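PDB 3G87: malonyl CoA-acyl carrier protein transacylase from Burkholderia pseudomallei, which probably catalyses transfer of the malonyl group from malonyl-CoA to the holo form of acyl carrier protein, releasing coenzyme A. Local coordinates for residues R45-D50 with Q63-V68; A30-Q35 with N70-Y75; G94-L99 with L111-R116; A209-F214 with G240-I245; P160-I165 with T281-T286. One frame throughout, in Å; residues are numbered along the deposited sequence.

From the N terminus, helix 30-40 opens contact 2, and contact 1 (45-50 with 63-68) opens and closes within that longer loop before contact 2 closes at 70-75, so one long helix, 59-81, receives two earlier helices. Contact 3 then closes a short loop between helices 94-101 and 107-123. Contact 5 opens at strand 162-168 and closes only at helix 279-289, and contact 4, which joins helices 201-211 and 237-243, falls wholly inside this span. None of the five loops cross. Contacts 1 to 4 assemble the helices of the larger subdomain, contact 3 touching contacts 1, 2 and 4; contact 5 ties that subdomain to the smaller antiparallel sheet.

Contact 1 (R45-D50 with Q63-V68); sequences RALCVD and QPALYV
Ala-65 meets Cys-48 and Leu-47 where two helices of the alpha/beta acyltransferase fold come together, and the pairing is a clear example of close helix packing over a small residue. The CA atoms of Cys-48 and Ala-65 lie 6.3 Å apart, a short separation that a methyl side chain on one helix makes possible.

Ala-65 has the most surface buried here, and its CB is the point on which both partners converge. Cys-48 brings its sulfur across, SG standing 3.8 Å from Ala-65 CB and almost as near to the CA behind it, so the thiol rests against both the methyl and the helix backbone. Its first torsion (chi1 -70°) sets SG beside its own backbone N. Leu-47 reaches in with one branch: CG lies anti to the backbone N (chi1 166°), and CD2 ends 4.2 Å from Ala-65 CB while CD1 stays farther off.

Ala-65 follows Pro-64, whose nitrogen has no hydrogen to give to the preceding turn, and helix 59-81 is kinked there. Around the contact, Phe-26 of helix 25-28 lies against Cys-48, and Leu-56 of the connecting loop touches Ala-65. Cys-48 is also backbone-bonded to Gly-20, outside the contact. All three touching residues are buried, and the contact is entirely apolar. Seen from Ala-65 CB, the directions to Cys-48 SG and Leu-47 CD2 stand about 80° apart, the sulfur and the methyl themselves separated by 5.0 Å.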
# COMPACT_ATOMS: atom_id res chain seq x y z
N ARG A 45 -7.32 16.35 10.13
CA ARG A 45 -6.91 17.47 9.27
C ARG A 45 -5.63 18.08 9.81
O ARG A 45 -4.74 18.43 9.04
CB ARG A 45 -8.01 18.56 9.16
CG ARG A 45 -7.59 19.69 8.19
CD ARG A 45 -8.45 20.94 8.36
NE ARG A 45 -8.12 21.92 7.34
CZ ARG A 45 -7.11 22.76 7.39
NH1 ARG A 45 -6.33 22.81 8.46
NH2 ARG A 45 -6.90 23.58 6.34
N ALA A 46 -5.57 18.23 11.13
CA ALA A 46 -4.39 18.76 11.79
C ALA A 46 -3.20 17.84 11.50
O ALA A 46 -2.14 18.32 11.11
CB ALA A 46 -4.63 18.87 13.28
N LEU A 47 -3.38 16.54 11.66
CA LEU A 47 -2.27 15.59 11.49
C LEU A 47 -1.72 15.72 10.07
O LEU A 47 -0.49 15.74 9.86
CB LEU A 47 -2.78 14.16 11.77
CG LEU A 47 -1.87 12.97 11.34
CD1 LEU A 47 -0.60 12.84 12.21
CD2 LEU A 47 -2.60 11.66 11.37
N CYS A 48 -2.65 15.82 9.10
CA CYS A 48 -2.31 15.91 7.66
C CYS A 48 -1.74 17.25 7.11
O CYS A 48 -0.69 17.28 6.35
CB CYS A 48 -3.50 15.44 6.80
SG CYS A 48 -3.88 13.63 6.90
N VAL A 49 -2.42 18.35 7.46
CA VAL A 49 -2.09 19.67 6.90
C VAL A 49 -0.97 20.32 7.71
O VAL A 49 0.02 20.78 7.12
CB VAL A 49 -3.35 20.60 6.77
CG1 VAL A 49 -2.94 22.01 6.41
CG2 VAL A 49 -4.36 20.03 5.76
N ASP A 50 -1.09 20.31 9.03
CA ASP A 50 -0.14 20.97 9.92
C ASP A 50 0.96 20.04 10.49
O ASP A 50 2.09 20.49 10.69
CB ASP A 50 -0.85 21.63 11.12
CG ASP A 50 -2.11 22.46 10.71
OD1 ASP A 50 -1.97 23.16 9.64
OD2 ASP A 50 -3.20 22.42 11.47
N GLN A 63 -0.91 5.66 8.45
CA GLN A 63 -1.88 4.79 7.84
C GLN A 63 -3.30 5.38 7.78
O GLN A 63 -3.87 5.39 6.72
CB GLN A 63 -1.82 3.41 8.45
CG GLN A 63 -0.72 2.51 7.90
CD GLN A 63 -0.86 1.08 8.30
OE1 GLN A 63 0.04 0.51 8.85
NE2 GLN A 63 -1.99 0.51 8.06
N PRO A 64 -3.80 5.90 8.89
CA PRO A 64 -5.05 6.63 8.85
C PRO A 64 -4.97 7.86 8.01
O PRO A 64 -5.92 8.12 7.37
CB PRO A 64 -5.27 6.99 10.30
CG PRO A 64 -4.57 6.05 11.01
CD PRO A 64 -3.40 5.70 10.28
N ALA A 65 -3.84 8.55 8.01
CA ALA A 65 -3.59 9.72 7.15
C ALA A 65 -3.72 9.40 5.68
O ALA A 65 -4.45 10.07 4.95
CB ALA A 65 -2.22 10.30 7.42
N LEU A 66 -3.00 8.38 5.23
CA LEU A 66 -3.11 7.91 3.86
C LEU A 66 -4.53 7.55 3.46
O LEU A 66 -5.04 8.04 2.45
CB LEU A 66 -2.19 6.71 3.65
CG LEU A 66 -0.70 7.08 3.72
CD1 LEU A 66 0.13 5.78 3.76
CD2 LEU A 66 -0.27 8.00 2.55
N TYR A 67 -5.16 6.73 4.28
CA TYR A 67 -6.49 6.22 3.99
C TYR A 67 -7.48 7.35 3.76
O TYR A 67 -8.24 7.31 2.79
CB TYR A 67 -7.00 5.30 5.13
CG TYR A 67 -8.45 4.82 4.96
CD1 TYR A 67 -8.75 3.69 4.17
CD2 TYR A 67 -9.51 5.49 5.57
CE1 TYR A 67 -10.07 3.24 4.01
CE2 TYR A 67 -10.85 5.09 5.38
CZ TYR A 67 -11.12 3.94 4.64
OH TYR A 67 -12.42 3.51 4.47
N VAL A 68 -7.49 8.33 4.66
CA VAL A 68 -8.50 9.39 4.59
C VAL A 68 -8.19 10.30 3.40
O VAL A 68 -9.08 10.68 2.63
CB VAL A 68 -8.57 10.19 5.90
CG1 VAL A 68 -9.60 11.28 5.79
CG2 VAL A 68 -8.92 9.25 7.07

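Contact 2 (A30-Q35 with N70-Y75); sequences ADLTAQ and NALTYY
Leu-32 brings its CD2 methyl obliquely up to the CD2-CE2 bond of Tyr-75, the tightest touch between two nearly antiparallel helices. The local axes make an angle of 162° and approach no closer than 11.4 Å, so long side chains rather than backbones must span the interval. Leu-32 CD2 is 3.4 Å from both CD2 and CE2 of Tyr-75. The tyrosine is directed there by CG lying beside its backbone N (chi1 -60°). Its neighbour in sequence, Tyr-74, places CD2 3.7 Å above one face of the Tyr-75 ring, toward the rim.

Leu-72 divides its two methyls between two partners. CD1 lies 4.0 Å from Leu-32 CD2 and also approaches the CB of that leucine, whereas CD2 reaches Thr-33 OG1 at 4.1 Å, the two side chains crossing at about a right angle. That contact is only packing for the hydroxyl, which is hydrogen-bonded to the carbonyl of Phe-26, in the preceding short helix 25-28.

Phe-107, at the start of helix 107-123, touches both Leu-32 and Tyr-75, while helix 25-28 supplies Leu-25 and Phe-26 beside Leu-72. Farther round helix 59-81, Tyr-74 turns to Phe-9 and Phe-11 of strand 6-11 in the parallel sheet.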
# COMPACT_ATOMS: atom_id res chain seq x y z
N ALA A 30 -16.52 17.85 4.94
CA ALA A 30 -16.52 18.19 6.35
C ALA A 30 -17.16 17.10 7.19
O ALA A 30 -16.69 16.85 8.29
CB ALA A 30 -17.24 19.50 6.56
N ASP A 31 -18.21 16.45 6.69
CA ASP A 31 -18.85 15.33 7.42
C ASP A 31 -17.99 14.04 7.49
O ASP A 31 -17.87 13.45 8.56
CB ASP A 31 -20.22 14.97 6.87
CG ASP A 31 -21.28 16.06 7.14
OD1 ASP A 31 -20.95 17.17 7.66
OD2 ASP A 31 -22.46 15.79 6.79
N LEU A 32 -17.38 13.61 6.38
CA LEU A 32 -16.44 12.50 6.41
C LEU A 32 -15.33 12.84 7.40
O LEU A 32 -15.02 12.04 8.28
CB LEU A 32 -15.89 12.24 4.99
CG LEU A 32 -16.63 11.19 4.15
CD1 LEU A 32 -18.09 11.22 4.40
CD2 LEU A 32 -16.37 11.29 2.66
N THR A 33 -14.78 14.06 7.32
CA THR A 33 -13.74 14.48 8.26
C THR A 33 -14.13 14.34 9.73
O THR A 33 -13.37 13.78 10.53
CB THR A 33 -13.24 15.86 7.93
OG1 THR A 33 -12.70 15.85 6.61
CG2 THR A 33 -12.15 16.30 8.87
N ALA A 34 -15.32 14.81 10.09
CA ALA A 34 -15.80 14.68 11.47
C ALA A 34 -15.99 13.22 11.82
O ALA A 34 -15.73 12.84 12.97
CB ALA A 34 -17.10 15.44 11.70
N GLN A 35 -16.46 12.40 10.86
CA GLN A 35 -16.54 10.97 11.11
C GLN A 35 -15.17 10.38 11.42
O GLN A 35 -15.05 9.47 12.25
CB GLN A 35 -17.13 10.19 9.90
CG GLN A 35 -18.57 10.48 9.65
CD GLN A 35 -19.07 9.79 8.39
OE1 GLN A 35 -18.33 9.13 7.63
NE2 GLN A 35 -20.36 9.94 8.16
N ASN A 70 -6.45 9.39 0.70
CA ASN A 70 -6.76 8.65 -0.50
C ASN A 70 -8.28 8.67 -0.74
O ASN A 70 -8.73 8.90 -1.85
CB ASN A 70 -6.30 7.19 -0.38
CG ASN A 70 -4.81 7.04 -0.43
OD1 ASN A 70 -4.05 8.02 -0.62
ND2 ASN A 70 -4.35 5.80 -0.24
N ALA A 71 -9.07 8.38 0.28
CA ALA A 71 -10.53 8.39 0.13
C ALA A 71 -11.11 9.71 -0.35
O ALA A 71 -11.95 9.75 -1.24
CB ALA A 71 -11.18 8.03 1.46
N LEU A 72 -10.72 10.81 0.27
CA LEU A 72 -11.29 12.09 -0.07
C LEU A 72 -10.95 12.46 -1.50
O LEU A 72 -11.84 12.87 -2.27
CB LEU A 72 -10.79 13.13 0.92
CG LEU A 72 -11.76 13.43 2.10
CD1 LEU A 72 -12.48 12.21 2.70
CD2 LEU A 72 -11.05 14.22 3.17
N THR A 73 -9.69 12.25 -1.88
CA THR A 73 -9.25 12.42 -3.25
C THR A 73 -10.09 11.57 -4.18
O THR A 73 -10.56 12.08 -5.21
CB THR A 73 -7.83 11.99 -3.41
OG1 THR A 73 -7.06 12.67 -2.44
CG2 THR A 73 -7.32 12.39 -4.78
N TYR A 74 -10.33 10.32 -3.81
CA TYR A 74 -11.20 9.45 -4.59
C TYR A 74 -12.65 10.02 -4.75
O TYR A 74 -13.18 10.09 -5.85
CB TYR A 74 -11.18 8.08 -3.99
CG TYR A 74 -12.34 7.20 -4.39
CD1 TYR A 74 -12.37 6.55 -5.66
CD2 TYR A 74 -13.41 6.98 -3.50
CE1 TYR A 74 -13.49 5.75 -6.01
CE2 TYR A 74 -14.49 6.20 -3.86
CZ TYR A 74 -14.52 5.60 -5.09
OH TYR A 74 -15.59 4.84 -5.38
N TYR A 75 -13.28 10.42 -3.64
CA TYR A 75 -14.57 11.12 -3.73
C TYR A 75 -14.53 12.42 -4.54
O TYR A 75 -15.42 12.64 -5.34
CB TYR A 75 -15.15 11.40 -2.36
CG TYR A 75 -15.41 10.17 -1.51
CD1 TYR A 75 -16.16 9.06 -2.01
CD2 TYR A 75 -14.90 10.10 -0.22
CE1 TYR A 75 -16.38 7.94 -1.22
CE2 TYR A 75 -15.11 8.97 0.56
CZ TYR A 75 -15.86 7.93 0.07
OH TYR A 75 -16.06 6.86 0.92

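Contact 3 (G94-L99 with L111-R116); sequences GEFNAL and LKLVAR
Phe-96 lays its ring between helix 94-101 and helix 107-123, where Val-114 and Leu-113 receive it. Three buried side chains make up the whole contact, and they illustrate how one aromatic can take a methyl over its face and meet a second neighbour at a single ring carbon.

The first interaction is a CH-pi contact. Val-114 CG2 sits over one face of the Phe-96 ring, 4.1 Å from the centroid and 24° off the ring normal. It is displaced toward the root of the ring, so its nearest ring atom is CG, at 3.8 Å. The valine presents this methyl because its other branch, CG1, is anti to the backbone N (chi1 164°), leaving CG2 beside that nitrogen. The two side chains run past each other in opposite directions.

The second is ordinary apolar packing. Phe-96 CE1 meets Leu-113 CB at 3.9 Å and CD1 of the same residue at 4.1 Å, with the side chains crossing at about a right angle. Tyr-67 and Phe-207 also touch the phenylalanine.

Polar bonds anchor the same short helix by other residues: Asn-97 gives its ND2 to the carbonyl of Tyr-67 and accepts at OD1 from Asn-70 ND2, while both carboxylate oxygens of Glu-95 are bonded, to Asn-226 N and Tyr-232 OH. Gly-94 belongs to a GxSxG sequence with Ser-92, consistent with the nucleophile elbow of this family. Across the contact itself the chemistry is dispersive and weakly directional, so the fit of the surfaces probably sets the spacing, while the bonds of Asn-97 and Glu-95 add directional restraint.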
# COMPACT_ATOMS: atom_id res chain seq x y z
N GLY A 94 -3.06 1.30 0.77
CA GLY A 94 -3.91 1.59 -0.35
C GLY A 94 -4.90 0.56 -0.79
O GLY A 94 -5.82 0.88 -1.41
N GLU A 95 -4.72 -0.66 -0.42
CA GLU A 95 -5.66 -1.71 -0.69
C GLU A 95 -7.00 -1.49 0.03
O GLU A 95 -8.02 -1.79 -0.48
CB GLU A 95 -5.01 -3.06 -0.41
CG GLU A 95 -5.83 -4.26 -0.60
CD GLU A 95 -5.03 -5.49 -0.91
OE1 GLU A 95 -5.12 -6.46 -0.20
OE2 GLU A 95 -4.35 -5.52 -1.87
N PHE A 96 -6.93 -0.90 1.20
CA PHE A 96 -8.08 -0.50 1.92
C PHE A 96 -8.93 0.49 1.20
O PHE A 96 -10.08 0.36 1.22
CB PHE A 96 -7.71 -0.02 3.29
CG PHE A 96 -7.36 -1.10 4.20
CD1 PHE A 96 -8.30 -1.71 4.94
CD2 PHE A 96 -6.08 -1.53 4.28
CE1 PHE A 96 -7.96 -2.71 5.73
CE2 PHE A 96 -5.77 -2.51 5.08
CZ PHE A 96 -6.69 -3.11 5.81
N ASN A 97 -8.34 1.46 0.54
CA ASN A 97 -9.09 2.36 -0.33
C ASN A 97 -9.64 1.73 -1.61
O ASN A 97 -10.65 2.21 -2.11
CB ASN A 97 -8.24 3.56 -0.71
CG ASN A 97 -7.87 4.38 0.46
OD1 ASN A 97 -6.72 4.29 0.96
ND2 ASN A 97 -8.81 5.22 0.92
N ALA A 98 -8.95 0.73 -2.17
CA ALA A 98 -9.47 -0.10 -3.31
C ALA A 98 -10.73 -0.85 -2.88
O ALA A 98 -11.74 -0.83 -3.59
CB ALA A 98 -8.41 -1.13 -3.80
N LEU A 99 -10.65 -1.55 -1.74
CA LEU A 99 -11.80 -2.26 -1.18
C LEU A 99 -12.94 -1.28 -0.87
O LEU A 99 -14.12 -1.61 -1.14
CB LEU A 99 -11.41 -3.06 0.07
CG LEU A 99 -10.40 -4.22 -0.13
CD1 LEU A 99 -9.92 -4.82 1.22
CD2 LEU A 99 -11.03 -5.30 -1.07
N LEU A 111 -11.78 2.88 7.97
CA LEU A 111 -10.92 3.65 8.82
C LEU A 111 -10.75 2.87 10.12
O LEU A 111 -9.63 2.71 10.62
CB LEU A 111 -11.45 5.07 9.03
CG LEU A 111 -10.64 6.00 9.97
CD1 LEU A 111 -9.18 6.24 9.45
CD2 LEU A 111 -11.34 7.31 10.15
N LYS A 112 -11.85 2.30 10.63
CA LYS A 112 -11.72 1.43 11.78
C LYS A 112 -10.77 0.24 11.55
O LYS A 112 -9.94 -0.09 12.43
CB LYS A 112 -13.09 0.92 12.23
CG LYS A 112 -13.89 1.91 13.02
CD LYS A 112 -15.33 1.50 12.88
CE LYS A 112 -16.13 1.87 14.10
NZ LYS A 112 -17.56 2.19 13.75
N LEU A 113 -10.86 -0.40 10.38
CA LEU A 113 -9.92 -1.48 10.12
C LEU A 113 -8.46 -0.98 10.08
O LEU A 113 -7.58 -1.68 10.59
CB LEU A 113 -10.26 -2.23 8.84
CG LEU A 113 -11.62 -2.92 8.70
CD1 LEU A 113 -11.74 -3.36 7.23
CD2 LEU A 113 -11.87 -4.16 9.67
N VAL A 114 -8.25 0.19 9.51
CA VAL A 114 -6.95 0.80 9.32
C VAL A 114 -6.25 1.18 10.63
O VAL A 114 -5.12 0.92 10.80
CB VAL A 114 -7.00 1.97 8.33
CG1 VAL A 114 -5.84 2.79 8.43
CG2 VAL A 114 -7.16 1.51 6.94
N ALA A 115 -6.99 1.79 11.53
CA ALA A 115 -6.54 2.09 12.85
C ALA A 115 -6.09 0.86 13.63
O ALA A 115 -5.12 0.90 14.25
CB ALA A 115 -7.53 2.87 13.59
N ARG A 116 -6.79 -0.24 13.54
CA ARG A 116 -6.33 -1.46 14.18
C ARG A 116 -5.09 -2.01 13.50
O ARG A 116 -4.18 -2.38 14.15
CB ARG A 116 -7.44 -2.51 14.30
CG ARG A 116 -7.07 -3.80 14.99
CD ARG A 116 -7.56 -3.92 16.37
NE ARG A 116 -7.33 -2.70 17.11
CZ ARG A 116 -6.38 -2.47 18.01
NH1 ARG A 116 -6.32 -1.31 18.58
NH2 ARG A 116 -5.53 -3.35 18.39

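Contact 4 (A209-F214 with G240-I245); sequences AHLQSF and GLAQQI
The nearest CA atoms of the two segments, those of Leu-211 and Ala-242, are 8.1 Å apart, where helix 201-211 passes helix 237-243 and a type I beta turn runs from Leu-211 to Phe-214. That turn is closed by Phe-214 N bonding to Leu-211 O at 3.1 Å.

Leu-211 carries the contact by forking over the other helix. Its CD1 lies 4.2 Å from Ala-242 CB, and its CD2 is 4.3 Å from Leu-241 CD2, so two consecutive residues are each met by a different methyl. Its chi1, -95°, is away from a staggered value in the pose that puts a methyl on each partner. Within the same segment, Phe-214 folds back toward His-210: CE2 of the phenylalanine stands 3.4 Å above the imidazole plane, toward its rim, while the Phe-214 ring has His-210 CE1 and Leu-211 O at its edge.

Neighbouring residues add to the same apolar region. Leu-113 touches both Leu-211 and Phe-214, Leu-241 reaches Phe-96 and Leu-99, and Ala-208, on the same helix as Leu-211, meets Ala-242. Just beyond, Gln-244 gives NE2 to the carbonyl of Ser-92, linking this part of the chain to the probable nucleophile elbow.

Only aliphatic carbons meet across the two segments, at ordinary van der Waals spacing; the contact therefore rests on burial of hydrocarbon from solvent, with little directional preference of its own.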
# COMPACT_ATOMS: atom_id res chain seq x y z
N ALA A 209 -8.41 -11.39 13.66
CA ALA A 209 -9.35 -11.62 14.71
C ALA A 209 -10.27 -10.44 14.80
O ALA A 209 -11.42 -10.63 15.04
CB ALA A 209 -8.67 -11.88 15.99
N HIS A 210 -9.74 -9.25 14.59
CA HIS A 210 -10.49 -8.03 14.64
C HIS A 210 -11.49 -8.01 13.48
O HIS A 210 -12.58 -7.58 13.63
CB HIS A 210 -9.51 -6.87 14.65
CG HIS A 210 -10.11 -5.52 14.45
ND1 HIS A 210 -10.85 -4.88 15.40
CD2 HIS A 210 -10.00 -4.66 13.43
CE1 HIS A 210 -11.20 -3.70 14.97
NE2 HIS A 210 -10.70 -3.54 13.77
N LEU A 211 -11.07 -8.55 12.35
CA LEU A 211 -11.86 -8.57 11.15
C LEU A 211 -13.14 -9.34 11.28
O LEU A 211 -14.07 -9.06 10.61
CB LEU A 211 -11.08 -9.13 9.98
CG LEU A 211 -10.36 -8.21 9.04
CD1 LEU A 211 -9.40 -8.96 8.21
CD2 LEU A 211 -11.32 -7.46 8.18
N GLN A 212 -13.14 -10.32 12.17
CA GLN A 212 -14.29 -11.14 12.41
C GLN A 212 -15.48 -10.39 12.94
O GLN A 212 -16.56 -10.87 12.86
CB GLN A 212 -13.93 -12.39 13.21
CG GLN A 212 -13.23 -13.46 12.40
CD GLN A 212 -12.55 -14.53 13.22
OE1 GLN A 212 -11.79 -14.25 14.13
NE2 GLN A 212 -12.80 -15.77 12.89
N SER A 213 -15.29 -9.19 13.43
CA SER A 213 -16.38 -8.33 13.83
C SER A 213 -17.08 -7.49 12.76
O SER A 213 -17.87 -6.65 13.09
CB SER A 213 -15.93 -7.35 14.88
OG SER A 213 -15.45 -7.95 16.01
N PHE A 214 -16.75 -7.69 11.50
CA PHE A 214 -17.16 -6.85 10.40
C PHE A 214 -17.66 -7.77 9.28
O PHE A 214 -17.12 -8.88 9.05
CB PHE A 214 -15.97 -5.96 9.92
CG PHE A 214 -15.44 -4.99 10.98
CD1 PHE A 214 -16.08 -3.76 11.21
CD2 PHE A 214 -14.38 -5.34 11.80
CE1 PHE A 214 -15.63 -2.89 12.23
CE2 PHE A 214 -13.92 -4.48 12.79
CZ PHE A 214 -14.54 -3.26 13.00
N GLY A 240 -8.08 -12.37 2.25
CA GLY A 240 -7.07 -11.69 1.47
C GLY A 240 -6.47 -10.55 2.19
O GLY A 240 -5.31 -10.26 2.09
N LEU A 241 -7.30 -9.91 2.96
CA LEU A 241 -6.94 -8.70 3.62
C LEU A 241 -5.99 -9.01 4.72
O LEU A 241 -5.08 -8.30 4.94
CB LEU A 241 -8.20 -8.06 4.15
CG LEU A 241 -8.07 -6.59 4.48
CD1 LEU A 241 -7.21 -5.91 3.48
CD2 LEU A 241 -9.33 -5.88 4.70
N ALA A 242 -6.23 -10.10 5.41
CA ALA A 242 -5.43 -10.47 6.55
C ALA A 242 -4.10 -11.04 6.11
O ALA A 242 -3.09 -10.67 6.59
CB ALA A 242 -6.12 -11.42 7.33
N GLN A 243 -4.11 -11.95 5.19
CA GLN A 243 -2.89 -12.49 4.70
C GLN A 243 -1.93 -11.43 4.16
O GLN A 243 -0.75 -11.59 4.21
CB GLN A 243 -3.23 -13.57 3.69
CG GLN A 243 -2.43 -14.81 3.83
CD GLN A 243 -2.58 -15.54 5.14
OE1 GLN A 243 -3.67 -15.71 5.67
NE2 GLN A 243 -1.48 -16.02 5.65
N GLN A 244 -2.48 -10.34 3.68
CA GLN A 244 -1.73 -9.22 3.12
C GLN A 244 -0.55 -8.75 3.99
O GLN A 244 0.50 -8.51 3.51
CB GLN A 244 -2.71 -8.08 2.84
CG GLN A 244 -2.31 -7.07 1.84
CD GLN A 244 -2.33 -5.68 2.39
OE1 GLN A 244 -1.89 -5.44 3.45
NE2 GLN A 244 -2.86 -4.78 1.66
N ILE A 245 -0.77 -8.68 5.29
CA ILE A 245 0.15 -8.15 6.27
C ILE A 245 1.49 -8.86 6.40
O ILE A 245 2.48 -8.23 6.57
CB ILE A 245 -0.55 -8.05 7.66
CG1 ILE A 245 -1.39 -6.81 7.76
CG2 ILE A 245 0.40 -8.09 8.77
CD1 ILE A 245 -2.49 -6.93 8.66

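Contact 5 (P160-I165 with T281-T286); sequences PSQLVI and TRLVHT
Gln-162, at the start of strand 162-168, extends to helix 279-289 and puts both ends of its amide against methyl groups. Its NE2 lies 3.8 Å from Leu-283 CD2, the two side chains meeting at a slant, and its OE1 is 3.9 Å from Thr-286 CG2, which comes from the opposite direction. These are polar-to-apolar touches, governed by shape.

The second shell explains how the amide stays in place. Gln-162 OE1 is hydrogen-bonded to Thr-159 OG1, and that same hydroxyl also binds Ser-161 N, which would steady the glutamine at the turn between strands 153-159 and 162-168. Its chain is extended beyond CG (chi2 165°), which carries the amide out to the helix. On the other side, Thr-286 offers its methyl because CG2 lies anti to the backbone N, and Leu-283 also touches Trp-251 and Thr-159. Pro-160 meanwhile touches Cys-252 and Arg-256 of helix 251-264.

Farther out, strand 162-168 lies in a four-stranded antiparallel sheet of order 2-3-1-4, the ferredoxin-like small subdomain of malonyl transferases, whereas helix 279-289 follows the parallel-sheet strand 269-273 of the larger one. The contact thus belongs to the interface between the two subdomains of this acyltransferase fold.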
# COMPACT_ATOMS: atom_id res chain seq x y z
N PRO A 160 10.53 -4.24 -11.94
CA PRO A 160 11.61 -5.19 -12.06
C PRO A 160 12.95 -4.77 -11.49
O PRO A 160 13.73 -5.62 -11.12
CB PRO A 160 11.65 -5.45 -13.53
CG PRO A 160 10.28 -5.24 -13.93
CD PRO A 160 9.84 -4.08 -13.21
N SER A 161 13.17 -3.48 -11.37
CA SER A 161 14.38 -2.95 -10.80
C SER A 161 14.19 -2.27 -9.48
O SER A 161 15.05 -1.57 -9.04
CB SER A 161 14.99 -1.95 -11.73
OG SER A 161 14.03 -1.00 -12.10
N GLN A 162 13.05 -2.48 -8.85
CA GLN A 162 12.75 -1.83 -7.60
C GLN A 162 12.00 -2.68 -6.63
O GLN A 162 10.88 -2.98 -6.84
CB GLN A 162 12.03 -0.52 -7.82
CG GLN A 162 12.74 0.43 -8.73
CD GLN A 162 11.86 1.51 -9.21
OE1 GLN A 162 11.60 1.62 -10.37
NE2 GLN A 162 11.37 2.30 -8.30
N LEU A 163 12.66 -3.08 -5.57
CA LEU A 163 12.14 -4.03 -4.64
C LEU A 163 12.51 -3.55 -3.29
O LEU A 163 13.44 -2.83 -3.15
CB LEU A 163 12.71 -5.42 -4.88
CG LEU A 163 12.56 -6.07 -6.25
CD1 LEU A 163 13.67 -5.88 -7.15
CD2 LEU A 163 12.12 -7.46 -6.30
N VAL A 164 11.72 -3.96 -2.30
CA VAL A 164 11.93 -3.64 -0.91
C VAL A 164 12.15 -4.88 -0.08
O VAL A 164 11.48 -5.83 -0.20
CB VAL A 164 10.75 -2.83 -0.33
CG1 VAL A 164 11.08 -2.26 0.98
CG2 VAL A 164 10.32 -1.83 -1.23
N ILE A 165 13.12 -4.80 0.78
CA ILE A 165 13.44 -5.85 1.68
C ILE A 165 13.07 -5.47 3.07
O ILE A 165 12.97 -4.34 3.39
CB ILE A 165 14.95 -6.18 1.69
CG1 ILE A 165 15.76 -4.94 1.89
CG2 ILE A 165 15.37 -6.93 0.46
CD1 ILE A 165 17.17 -5.17 1.82
N THR A 281 2.15 6.33 -9.96
CA THR A 281 2.23 6.81 -11.34
C THR A 281 3.58 6.45 -11.92
O THR A 281 3.65 5.94 -13.02
CB THR A 281 1.98 8.33 -11.39
OG1 THR A 281 0.63 8.57 -10.98
CG2 THR A 281 2.12 8.92 -12.78
N ARG A 282 4.65 6.73 -11.17
CA ARG A 282 6.02 6.49 -11.64
C ARG A 282 6.33 5.02 -11.69
O ARG A 282 7.11 4.59 -12.53
CB ARG A 282 7.03 7.18 -10.73
CG ARG A 282 7.08 8.68 -10.84
CD ARG A 282 8.15 9.23 -9.85
NE ARG A 282 7.54 9.62 -8.57
CZ ARG A 282 8.19 9.69 -7.39
NH1 ARG A 282 7.52 10.09 -6.28
NH2 ARG A 282 9.50 9.39 -7.30
N LEU A 283 5.75 4.24 -10.78
CA LEU A 283 5.95 2.76 -10.80
C LEU A 283 5.31 2.16 -12.02
O LEU A 283 5.91 1.30 -12.67
CB LEU A 283 5.48 2.02 -9.53
CG LEU A 283 6.01 2.40 -8.15
CD1 LEU A 283 5.40 1.52 -7.02
CD2 LEU A 283 7.53 2.32 -8.15
N VAL A 284 4.11 2.62 -12.35
CA VAL A 284 3.41 2.12 -13.51
C VAL A 284 4.15 2.48 -14.81
O VAL A 284 4.30 1.63 -15.69
CB VAL A 284 1.95 2.57 -13.56
CG1 VAL A 284 1.33 2.18 -14.92
CG2 VAL A 284 1.16 1.96 -12.41
N HIS A 285 4.67 3.71 -14.92
CA HIS A 285 5.44 4.04 -16.13
C HIS A 285 6.60 3.07 -16.31
O HIS A 285 6.84 2.57 -17.43
CB HIS A 285 5.91 5.51 -16.20
CG HIS A 285 6.86 5.77 -17.33
ND1 HIS A 285 6.49 5.62 -18.66
CD2 HIS A 285 8.17 6.12 -17.34
CE1 HIS A 285 7.53 5.87 -19.44
NE2 HIS A 285 8.57 6.17 -18.66
N THR A 286 7.27 2.75 -15.21
CA THR A 286 8.48 1.90 -15.26
C THR A 286 8.16 0.46 -15.62
O THR A 286 8.79 -0.12 -16.50
CB THR A 286 9.31 1.97 -13.96
OG1 THR A 286 9.73 3.34 -13.75
CG2 THR A 286 10.52 1.03 -14.05